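Glycosyl transferase family 8 (Streptococcus pneumoniae, PDB 5GVV) transfers galactose from UDP-galactose to the terminal glucose of the already glycosylated serine-rich repeat protein PsrP, the third step in its O-glycosylation. Local coordinates at residues A7-G12 with Y37-D42; E46-I51 with L62-L67; K66-Q71 with A318-P323. All coordinates share one frame; numbering follows the deposited sequence.

Interaction 1 (A7-G12 with Y37-D42). With UDP (uridine-5'-diphosphate), chain D.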
loop_
_atom_site.group_PDB
_atom_site.type_symbol
_atom_site.label_atom_id
_atom_site.label_comp_id
_atom_site.label_asym_id
_atom_site.label_seq_id
_atom_site.Cartn_x
_atom_site.Cartn_y
_atom_site.Cartn_z
ATOM N N ALA A 7 9.894 -9.432 -21.989
ATOM C CA ALA A 7 9.707 -8.027 -21.612
ATOM C C ALA A 7 8.246 -7.651 -21.335
ATOM O O ALA A 7 7.355 -7.899 -22.160
ATOM C CB ALA A 7 10.291 -7.116 -22.675
ATOM N N VAL A 8 8.015 -7.034 -20.176
ATOM C CA VAL A 8 6.677 -6.644 -19.733
ATOM C C VAL A 8 6.734 -5.231 -19.159
ATOM O O VAL A 8 7.683 -4.888 -18.450
ATOM C CB VAL A 8 6.154 -7.604 -18.646
ATOM C CG1 VAL A 8 4.776 -7.165 -18.145
ATOM C CG2 VAL A 8 6.094 -9.030 -19.171
ATOM N N VAL A 9 5.737 -4.402 -19.464
ATOM C CA VAL A 9 5.750 -3.030 -18.952
ATOM C C VAL A 9 4.456 -2.657 -18.220
ATOM O O VAL A 9 3.353 -2.912 -18.717
ATOM C CB VAL A 9 6.108 -1.995 -20.064
ATOM C CG1 VAL A 9 5.185 -2.130 -21.261
ATOM C CG2 VAL A 9 6.070 -0.583 -19.514
ATOM N N PHE A 10 4.603 -2.107 -17.016
ATOM C CA PHE A 10 3.480 -1.532 -16.276
ATOM C C PHE A 10 3.683 -0.024 -16.193
ATOM O O PHE A 10 4.783 0.476 -16.455
ATOM C CB PHE A 10 3.405 -2.080 -14.844
ATOM C CG PHE A 10 3.083 -3.549 -14.751
ATOM C CD1 PHE A 10 4.092 -4.501 -14.840
ATOM C CD2 PHE A 10 1.779 -3.977 -14.528
ATOM C CE1 PHE A 10 3.802 -5.858 -14.740
ATOM C CE2 PHE A 10 1.479 -5.332 -14.420
ATOM C CZ PHE A 10 2.495 -6.271 -14.528
ATOM N N ALA A 11 2.632 0.695 -15.812
ATOM C CA ALA A 11 2.707 2.147 -15.644
ATOM C C ALA A 11 1.802 2.569 -14.495
ATOM O O ALA A 11 0.607 2.265 -14.502
ATOM C CB ALA A 11 2.288 2.849 -16.921
ATOM N N GLY A 12 2.354 3.265 -13.506
ATOM C CA GLY A 12 1.542 3.681 -12.379
ATOM C C GLY A 12 2.278 4.540 -11.375
ATOM O O GLY A 12 3.513 4.528 -11.316
ATOM N N TYR A 37 9.528 -3.531 -16.983
ATOM C CA TYR A 37 9.697 -2.084 -16.924
ATOM C C TYR A 37 8.532 -1.502 -16.129
ATOM O O TYR A 37 7.396 -1.957 -16.272
ATOM C CB TYR A 37 9.692 -1.477 -18.330
ATOM C CG TYR A 37 10.830 -1.907 -19.233
ATOM C CD1 TYR A 37 11.903 -1.058 -19.473
ATOM C CD2 TYR A 37 10.818 -3.144 -19.872
ATOM C CE1 TYR A 37 12.941 -1.431 -20.308
ATOM C CE2 TYR A 37 11.860 -3.526 -20.717
ATOM C CZ TYR A 37 12.918 -2.662 -20.927
ATOM O OH TYR A 37 13.964 -3.023 -21.758
ATOM N N LEU A 38 8.805 -0.511 -15.284
ATOM C CA LEU A 38 7.725 0.175 -14.575
ATOM C C LEU A 38 7.834 1.679 -14.753
ATOM O O LEU A 38 8.717 2.324 -14.177
ATOM C CB LEU A 38 7.717 -0.182 -13.087
ATOM C CG LEU A 38 6.706 0.558 -12.202
ATOM C CD1 LEU A 38 5.306 0.409 -12.759
ATOM C CD2 LEU A 38 6.768 0.032 -10.772
ATOM N N LEU A 39 6.939 2.235 -15.562
ATOM C CA LEU A 39 6.912 3.674 -15.789
ATOM C C LEU A 39 6.259 4.375 -14.601
ATOM O O LEU A 39 5.141 4.034 -14.208
ATOM C CB LEU A 39 6.170 3.999 -17.089
ATOM C CG LEU A 39 7.009 3.993 -18.374
ATOM C CD1 LEU A 39 7.546 2.609 -18.676
ATOM C CD2 LEU A 39 6.221 4.543 -19.570
ATOM N N ASN A 40 6.966 5.334 -14.012
ATOM C CA ASN A 40 6.458 6.038 -12.837
ATOM C C ASN A 40 7.174 7.367 -12.638
ATOM O O ASN A 40 8.174 7.640 -13.301
ATOM C CB ASN A 40 6.621 5.175 -11.580
ATOM C CG ASN A 40 8.076 5.058 -11.131
ATOM O OD1 ASN A 40 8.469 5.616 -10.102
ATOM N ND2 ASN A 40 8.877 4.319 -11.893
ATOM N N GLN A 41 6.662 8.187 -11.724
ATOM C CA GLN A 41 7.295 9.461 -11.395
ATOM C C GLN A 41 7.778 9.485 -9.959
ATOM O O GLN A 41 8.803 10.093 -9.651
ATOM C CB GLN A 41 6.312 10.620 -11.558
ATOM C CG GLN A 41 5.770 10.852 -12.951
ATOM C CD GLN A 41 5.004 12.161 -13.044
ATOM O OE1 GLN A 41 3.776 12.189 -12.947
ATOM N NE2 GLN A 41 5.731 13.256 -13.218
ATOM N N ASP A 42 7.035 8.830 -9.073
ATOM C CA ASP A 42 7.220 9.066 -7.644
ATOM C C ASP A 42 7.372 7.825 -6.765
ATOM O O ASP A 42 7.282 7.930 -5.544
ATOM C CB ASP A 42 6.069 9.929 -7.118
ATOM C CG ASP A 42 4.714 9.244 -7.255
ATOM O OD1 ASP A 42 4.587 8.280 -8.048
ATOM O OD2 ASP A 42 3.770 9.681 -6.568
HETATM N N1 UDP D . -3.409 4.462 -12.857
HETATM C C2 UDP D . -2.558 4.854 -11.842
HETATM N N3 UDP D . -3.044 5.515 -10.729
HETATM C C4 UDP D . -4.393 5.792 -10.629
HETATM C C5 UDP D . -5.251 5.392 -11.653
HETATM C C6 UDP D . -4.728 4.831 -12.817
HETATM O O2 UDP D . -1.358 4.609 -11.934
HETATM O O4 UDP D . -4.827 6.380 -9.633
HETATM C "C1'" UDP D . -2.851 3.754 -14.030
HETATM C "C2'" UDP D . -2.894 2.254 -13.783
HETATM O "O2'" UDP D . -1.789 1.625 -14.392
HETATM C "C3'" UDP D . -4.156 1.816 -14.490
HETATM C "C4'" UDP D . -4.221 2.793 -15.657
HETATM O "O4'" UDP D . -3.643 3.997 -15.182
HETATM O "O3'" UDP D . -4.060 0.472 -14.912
HETATM C "C5'" UDP D . -5.646 3.028 -16.150
HETATM O "O5'" UDP D . -6.517 3.007 -15.040
HETATM P PA UDP D . -7.717 1.942 -15.019
HETATM O O1A UDP D . -7.093 0.605 -15.091
HETATM O O2A UDP D . -8.541 2.106 -13.798
HETATM O O3A UDP D . -8.594 2.255 -16.340
HETATM P PB UDP D . -9.586 1.174 -17.018
HETATM O O1B UDP D . -9.982 1.625 -18.373
HETATM O O2B UDP D . -10.805 1.076 -16.182
HETATM O O3B UDP D . -8.919 -0.148 -17.098
#
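Strands 6-11 and 34-40 are the parallel pair of the first beta-alpha-beta unit of the GT-A fold, and the end of the first strand enters the UDP pocket. Val-9 lies beside Tyr-37, Phe-10 beside Leu-38 and Ala-11 beside Leu-39. Four backbone hydrogen bonds of 2.7 to 3.0 Å join the pair: Tyr-37 N to Val-8 O, Phe-10 N to Tyr-37 O, Leu-39 N to Phe-10 O and Gly-12 N to Leu-39 O. On one face of the sheet, Val-9 CG2 sits 3.6 Å from Leu-39 CD1 and also packs on Tyr-37 CB. Val-9 CG2 is placed there by lying anti to the backbone N. The Tyr-37 ring takes Val-8 O at its edge, in the ring plane, and its hydroxyl bonds to Glu-99. Ala-11 CB meets Leu-39 CB further along. The other face carries Phe-10 and Leu-38. Here Leu-38 CD1 approaches Phe-10 CB at 3.8 Å, while the Phe-10 ring leads away to helix 17-30. Past the last pair, Asn-40 CB comes close to Gly-12 O. The Asn-40 amide turns back along its own strand, and ND2 gives a hydrogen bond to Leu-38 O (3.0 Å) from above that carbonyl plane. Asn-40 OD1 accepts from Lys-66 NZ and Ile-43 N. UDP comes right up to the backbone at the strand end. Its uracil O2 lies 3.1 Å from Gly-12 CA. Its ribose O2' donates to Ala-11 O at 2.5 Å, shorter than usual and doubtful in its exact length. The Gly-12 N-H is used by Leu-39 O, and the paired strand end probably fixes the Ala-11 carbonyl that faces the ribose.

Interaction 2 (E46-I51 with L62-L67)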
loop_
_atom_site.group_PDB
_atom_site.type_symbol
_atom_site.label_atom_id
_atom_site.label_comp_id
_atom_site.label_asym_id
_atom_site.label_seq_id
_atom_site.Cartn_x
_atom_site.Cartn_y
_atom_site.Cartn_z
ATOM N N GLU A 46 13.606 2.489 -2.572
ATOM C CA GLU A 46 13.687 1.338 -1.675
ATOM C C GLU A 46 12.776 0.206 -2.128
ATOM O O GLU A 46 13.116 -0.975 -1.996
ATOM C CB GLU A 46 13.314 1.736 -0.241
ATOM C CG GLU A 46 14.352 2.602 0.474
ATOM C CD GLU A 46 14.185 4.080 0.197
ATOM O OE1 GLU A 46 13.346 4.449 -0.649
ATOM O OE2 GLU A 46 14.896 4.884 0.836
ATOM N N TRP A 47 11.609 0.567 -2.645
ATOM C CA TRP A 47 10.673 -0.425 -3.158
ATOM C C TRP A 47 11.293 -1.138 -4.352
ATOM O O TRP A 47 11.296 -2.368 -4.412
ATOM C CB TRP A 47 9.345 0.234 -3.546
ATOM C CG TRP A 47 8.293 -0.750 -4.012
ATOM C CD1 TRP A 47 7.400 -1.439 -3.235
ATOM C CD2 TRP A 47 8.036 -1.149 -5.361
ATOM N NE1 TRP A 47 6.604 -2.243 -4.024
ATOM C CE2 TRP A 47 6.980 -2.083 -5.335
ATOM C CE3 TRP A 47 8.601 -0.806 -6.593
ATOM C CZ2 TRP A 47 6.474 -2.678 -6.494
ATOM C CZ3 TRP A 47 8.097 -1.396 -7.744
ATOM C CH2 TRP A 47 7.044 -2.321 -7.685
ATOM N N PHE A 48 11.840 -0.365 -5.286
ATOM C CA PHE A 48 12.484 -0.930 -6.465
ATOM C C PHE A 48 13.649 -1.853 -6.120
ATOM O O PHE A 48 13.769 -2.930 -6.701
ATOM C CB PHE A 48 12.982 0.187 -7.386
ATOM C CG PHE A 48 11.966 0.644 -8.385
ATOM C CD1 PHE A 48 11.765 -0.072 -9.557
ATOM C CD2 PHE A 48 11.222 1.794 -8.161
ATOM C CE1 PHE A 48 10.830 0.341 -10.490
ATOM C CE2 PHE A 48 10.282 2.219 -9.087
ATOM C CZ PHE A 48 10.086 1.491 -10.256
ATOM N N SER A 49 14.504 -1.436 -5.184
ATOM C CA SER A 49 15.656 -2.253 -4.797
ATOM C C SER A 49 15.280 -3.672 -4.370
ATOM O O SER A 49 15.880 -4.646 -4.838
ATOM C CB SER A 49 16.473 -1.566 -3.701
ATOM O OG SER A 49 17.103 -0.406 -4.208
ATOM N N GLN A 50 14.285 -3.790 -3.493
ATOM C CA GLN A 50 13.883 -5.096 -2.977
ATOM C C GLN A 50 13.206 -5.969 -4.029
ATOM O O GLN A 50 13.528 -7.154 -4.173
ATOM C CB GLN A 50 12.950 -4.935 -1.775
ATOM C CG GLN A 50 12.590 -6.266 -1.119
ATOM C CD GLN A 50 13.805 -6.969 -0.537
ATOM O OE1 GLN A 50 14.336 -6.554 0.489
ATOM N NE2 GLN A 50 14.253 -8.032 -1.196
ATOM N N ILE A 51 12.251 -5.389 -4.750
ATOM C CA ILE A 51 11.489 -6.148 -5.728
ATOM C C ILE A 51 12.406 -6.574 -6.878
ATOM O O ILE A 51 12.229 -7.650 -7.457
ATOM C CB ILE A 51 10.298 -5.328 -6.263
ATOM C CG1 ILE A 51 9.412 -4.845 -5.113
ATOM C CG2 ILE A 51 9.475 -6.145 -7.254
ATOM C CD1 ILE A 51 8.958 -5.958 -4.177
ATOM N N LEU A 62 14.101 -5.813 -13.012
ATOM C CA LEU A 62 13.106 -4.759 -12.816
ATOM C C LEU A 62 13.712 -3.405 -13.179
ATOM O O LEU A 62 14.724 -2.990 -12.605
ATOM C CB LEU A 62 12.593 -4.753 -11.371
ATOM C CG LEU A 62 11.555 -3.674 -11.043
ATOM C CD1 LEU A 62 10.343 -3.784 -11.972
ATOM C CD2 LEU A 62 11.120 -3.739 -9.584
ATOM N N ILE A 63 13.090 -2.721 -14.135
ATOM C CA ILE A 63 13.639 -1.478 -14.661
ATOM C C ILE A 63 12.805 -0.293 -14.202
ATOM O O ILE A 63 11.610 -0.226 -14.499
ATOM C CB ILE A 63 13.680 -1.490 -16.209
ATOM C CG1 ILE A 63 14.201 -2.836 -16.723
ATOM C CG2 ILE A 63 14.527 -0.331 -16.731
ATOM C CD1 ILE A 63 15.635 -3.136 -16.301
ATOM N N ASP A 64 13.436 0.638 -13.488
ATOM C CA ASP A 64 12.761 1.843 -13.013
ATOM C C ASP A 64 12.762 2.880 -14.121
ATOM O O ASP A 64 13.798 3.465 -14.430
ATOM C CB ASP A 64 13.465 2.387 -11.761
ATOM C CG ASP A 64 12.747 3.582 -11.145
ATOM O OD1 ASP A 64 11.696 4.006 -11.676
ATOM O OD2 ASP A 64 13.235 4.091 -10.109
ATOM N N CYS A 65 11.601 3.102 -14.726
ATOM C CA CYS A 65 11.500 4.083 -15.795
ATOM C C CYS A 65 10.895 5.371 -15.255
ATOM O O CYS A 65 9.675 5.507 -15.157
ATOM C CB CYS A 65 10.677 3.525 -16.954
ATOM S SG CYS A 65 11.396 2.013 -17.635
ATOM N N LYS A 66 11.763 6.312 -14.899
ATOM C CA LYS A 66 11.324 7.553 -14.267
ATOM C C LYS A 66 10.890 8.603 -15.287
ATOM O O LYS A 66 11.703 9.111 -16.069
ATOM C CB LYS A 66 12.424 8.106 -13.350
ATOM C CG LYS A 66 12.464 7.436 -11.972
ATOM C CD LYS A 66 11.165 7.686 -11.218
ATOM C CE LYS A 66 11.260 7.300 -9.740
ATOM N NZ LYS A 66 11.154 5.832 -9.516
ATOM N N LEU A 67 9.601 8.922 -15.272
ATOM C CA LEU A 67 9.065 9.962 -16.139
ATOM C C LEU A 67 9.229 11.330 -15.481
ATOM O O LEU A 67 8.248 12.008 -15.160
ATOM C CB LEU A 67 7.598 9.697 -16.491
ATOM C CG LEU A 67 7.310 8.490 -17.386
ATOM C CD1 LEU A 67 7.278 7.245 -16.552
ATOM C CD2 LEU A 67 5.996 8.637 -18.117
#
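Phe-48 lays one face of its ring over the side chain of Asp-64. The ring and the carboxylate are stacked, with their planes 12° apart. Asp-64 CG stands 3.4 Å above the ring plane, offset toward the rim, and Asp-64 OD1 comes to 3.3 Å from Phe-48 CZ. Asp-64 CB makes a CH-pi contact 3.7 Å from the ring centroid, close to the ring normal. The carboxylate reaches this place because CG of Asp-64 is anti to the backbone N (chi1 -175°). Trp-47 CE3, a rim atom of an indole turned about perpendicular to the Phe-48 ring, lies over the opposite face, toward its rim.

The carboxylate is not left to the ring alone. Lys-66 NZ forms a salt bridge with Asp-64 OD2 at 2.8 Å, using the syn lone pair, and a weak bond with OD1. The lysine chain bends at chi2 and chi4 on its way back to Asp-64. Lys-66 NZ also bonds to Ile-43 O, and Asn-40 ND2 donates to Asp-64 OD1. These partners probably favour a charged carboxylate in buried surroundings.

Helix 45-57 and strand 61-66 belong to the second beta-alpha-beta unit of the GT-A domain. The strand is the outermost on its side of the seven-stranded sheet within this chain. The two segments run nearly antiparallel, with axes 8.9 Å apart.

Leu-62 fills the other end of the contact. Its CD2 touches Phe-48 CD1 at 3.7 Å and Ile-51 CG2 at 3.7 Å, and makes a looser contact with Trp-47 CZ3. The Leu-62 side chain crosses Phe-48 at about a right angle. Ile-51 CG1 lies over the centre of the Trp-47 ring. Trp-47 NE1 bonds to Glu-21 of helix 17-30, and Trp-47 also packs on Trp-248 of the second subunit.

Interaction 3 (K66-Q71 with A318-P323)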
loop_
_atom_site.group_PDB
_atom_site.type_symbol
_atom_site.label_atom_id
_atom_site.label_comp_id
_atom_site.label_asym_id
_atom_site.label_seq_id
_atom_site.Cartn_x
_atom_site.Cartn_y
_atom_site.Cartn_z
ATOM N N LYS A 66 11.763 6.312 -14.899
ATOM C CA LYS A 66 11.324 7.553 -14.267
ATOM C C LYS A 66 10.890 8.603 -15.287
ATOM O O LYS A 66 11.703 9.111 -16.069
ATOM C CB LYS A 66 12.424 8.106 -13.350
ATOM C CG LYS A 66 12.464 7.436 -11.972
ATOM C CD LYS A 66 11.165 7.686 -11.218
ATOM C CE LYS A 66 11.260 7.300 -9.740
ATOM N NZ LYS A 66 11.154 5.832 -9.516
ATOM N N LEU A 67 9.601 8.922 -15.272
ATOM C CA LEU A 67 9.065 9.962 -16.139
ATOM C C LEU A 67 9.229 11.330 -15.481
ATOM O O LEU A 67 8.248 12.008 -15.160
ATOM C CB LEU A 67 7.598 9.697 -16.491
ATOM C CG LEU A 67 7.310 8.490 -17.386
ATOM C CD1 LEU A 67 7.278 7.245 -16.552
ATOM C CD2 LEU A 67 5.996 8.637 -18.117
ATOM N N ILE A 68 10.480 11.726 -15.285
ATOM C CA ILE A 68 10.790 13.003 -14.664
ATOM C C ILE A 68 11.457 13.904 -15.693
ATOM O O ILE A 68 12.512 13.565 -16.232
ATOM C CB ILE A 68 11.715 12.815 -13.448
ATOM C CG1 ILE A 68 11.067 11.863 -12.435
ATOM C CG2 ILE A 68 12.044 14.160 -12.814
ATOM C CD1 ILE A 68 11.961 11.491 -11.261
ATOM N N GLY A 69 10.835 15.046 -15.972
ATOM C CA GLY A 69 11.353 15.962 -16.974
ATOM C C GLY A 69 10.254 16.539 -17.849
ATOM O O GLY A 69 9.120 16.053 -17.843
ATOM N N SER A 70 10.600 17.574 -18.609
ATOM C CA SER A 70 9.640 18.290 -19.444
ATOM C C SER A 70 9.216 17.485 -20.671
ATOM O O SER A 70 8.097 17.641 -21.160
ATOM C CB SER A 70 10.230 19.632 -19.885
ATOM O OG SER A 70 11.346 19.440 -20.742
ATOM N N GLN A 71 10.107 16.627 -21.167
ATOM C CA GLN A 71 9.801 15.802 -22.338
ATOM C C GLN A 71 8.638 14.856 -22.048
ATOM O O GLN A 71 8.019 14.319 -22.966
ATOM C CB GLN A 71 11.036 15.025 -22.820
ATOM C CG GLN A 71 11.518 13.915 -21.886
ATOM C CD GLN A 71 12.388 14.432 -20.754
ATOM O OE1 GLN A 71 12.040 15.403 -20.081
ATOM N NE2 GLN A 71 13.534 13.789 -20.544
ATOM N N ALA A 318 15.542 13.312 -11.308
ATOM C CA ALA A 318 15.563 12.154 -12.198
ATOM C C ALA A 318 16.656 11.155 -11.822
ATOM O O ALA A 318 16.663 10.027 -12.313
ATOM C CB ALA A 318 15.726 12.599 -13.649
ATOM N N LEU A 319 17.582 11.566 -10.956
ATOM C CA LEU A 319 18.643 10.672 -10.495
ATOM C C LEU A 319 18.094 9.497 -9.677
ATOM O O LEU A 319 18.825 8.549 -9.392
ATOM C CB LEU A 319 19.691 11.444 -9.685
ATOM C CG LEU A 319 20.498 12.525 -10.408
ATOM C CD1 LEU A 319 21.415 13.268 -9.443
ATOM C CD2 LEU A 319 21.302 11.922 -11.558
ATOM N N THR A 320 16.816 9.563 -9.302
ATOM C CA THR A 320 16.150 8.463 -8.598
ATOM C C THR A 320 16.034 7.182 -9.431
ATOM O O THR A 320 15.705 6.118 -8.901
ATOM C CB THR A 320 14.737 8.861 -8.125
ATOM O OG1 THR A 320 13.954 9.317 -9.239
ATOM C CG2 THR A 320 14.809 9.957 -7.080
ATOM N N ARG A 321 16.306 7.276 -10.730
ATOM C CA ARG A 321 16.270 6.100 -11.593
ATOM C C ARG A 321 17.462 5.189 -11.314
ATOM O O ARG A 321 17.450 4.011 -11.692
ATOM C CB ARG A 321 16.246 6.510 -13.067
ATOM C CG ARG A 321 17.567 7.065 -13.602
ATOM C CD ARG A 321 17.361 7.773 -14.932
ATOM N NE ARG A 321 18.620 8.195 -15.551
ATOM C CZ ARG A 321 19.274 9.310 -15.234
ATOM N NH1 ARG A 321 18.809 10.114 -14.285
ATOM N NH2 ARG A 321 20.405 9.622 -15.860
ATOM N N PHE A 322 18.481 5.739 -10.648
ATOM C CA PHE A 322 19.659 4.971 -10.252
ATOM C C PHE A 322 19.449 4.375 -8.876
ATOM O O PHE A 322 18.911 5.041 -7.988
ATOM C CB PHE A 322 20.904 5.860 -10.206
ATOM C CG PHE A 322 21.291 6.440 -11.531
ATOM C CD1 PHE A 322 21.896 5.648 -12.497
ATOM C CD2 PHE A 322 21.088 7.787 -11.798
ATOM C CE1 PHE A 322 22.272 6.183 -13.717
ATOM C CE2 PHE A 322 21.461 8.331 -13.014
ATOM C CZ PHE A 322 22.052 7.526 -13.978
ATOM N N PRO A 323 19.890 3.121 -8.685
ATOM C CA PRO A 323 19.736 2.450 -7.393
ATOM C C PRO A 323 20.771 2.929 -6.384
ATOM O O PRO A 323 20.642 2.618 -5.200
ATOM C CB PRO A 323 19.984 0.979 -7.738
ATOM C CG PRO A 323 20.911 1.025 -8.919
ATOM C CD PRO A 323 20.496 2.240 -9.704
#
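Ile-68 packs its CB against Ala-318 CB, 4.0 Å away, and its CD1 lies 3.8 Å from Ala-318 CA. Ile-68 CD1 also comes to the Thr-320 hydroxyl, 3.6 Å from OG1, its side chain crossing that of Thr-320 at about a right angle. The aliphatic part of Lys-66 crosses Thr-320 at about a right angle too. Lys-66 CE lies 3.4 Å from Thr-320 OG1, and Lys-66 CG packs on Arg-321 CB at 4.0 Å. The Thr-320 hydroxyl is hydrogen-bonded to Leu-317 O, so the carbons of both side chains border an oxygen that already has a polar partner.

The contact joins the end of strand 61-66 of the GT-A domain and the loop that follows to a short 3-10 segment between helix 314-317 and strand 325-328, an outermost strand, within this chain, of the C-terminal parallel sheet. Leu-67 is the centre of an inverse gamma turn between Lys-66 and Ile-68.

Ala-318 O takes hydrogen bonds from Arg-321 N and Arg-321 NH1 on opposite faces of its carbonyl plane. The guanidinium also has Phe-322 CE2 over its centre, while Arg-321 NH2 forms a salt bridge with Asp-293.

From the N terminus, interaction 1 closes the crossover through helix 17-30 by setting strand 34-40 beside strand 6-11. Interaction 2 follows in series. It folds strand 61-66, the next neighbour in the same sheet, back along helix 45-57, closing the second half of the next beta-alpha-beta unit. Asn-40 and Leu-67 join the two through a probable backbone hydrogen bond, Asn-40 O to Leu-67 N. Interaction 3 starts on Lys-66 and Leu-67, where interaction 2 ends, and spans about 250 residues to 318-323. None of the three nests within another or crosses it. Together they run from the UDP pocket across the sheet edge to the C-terminal domain.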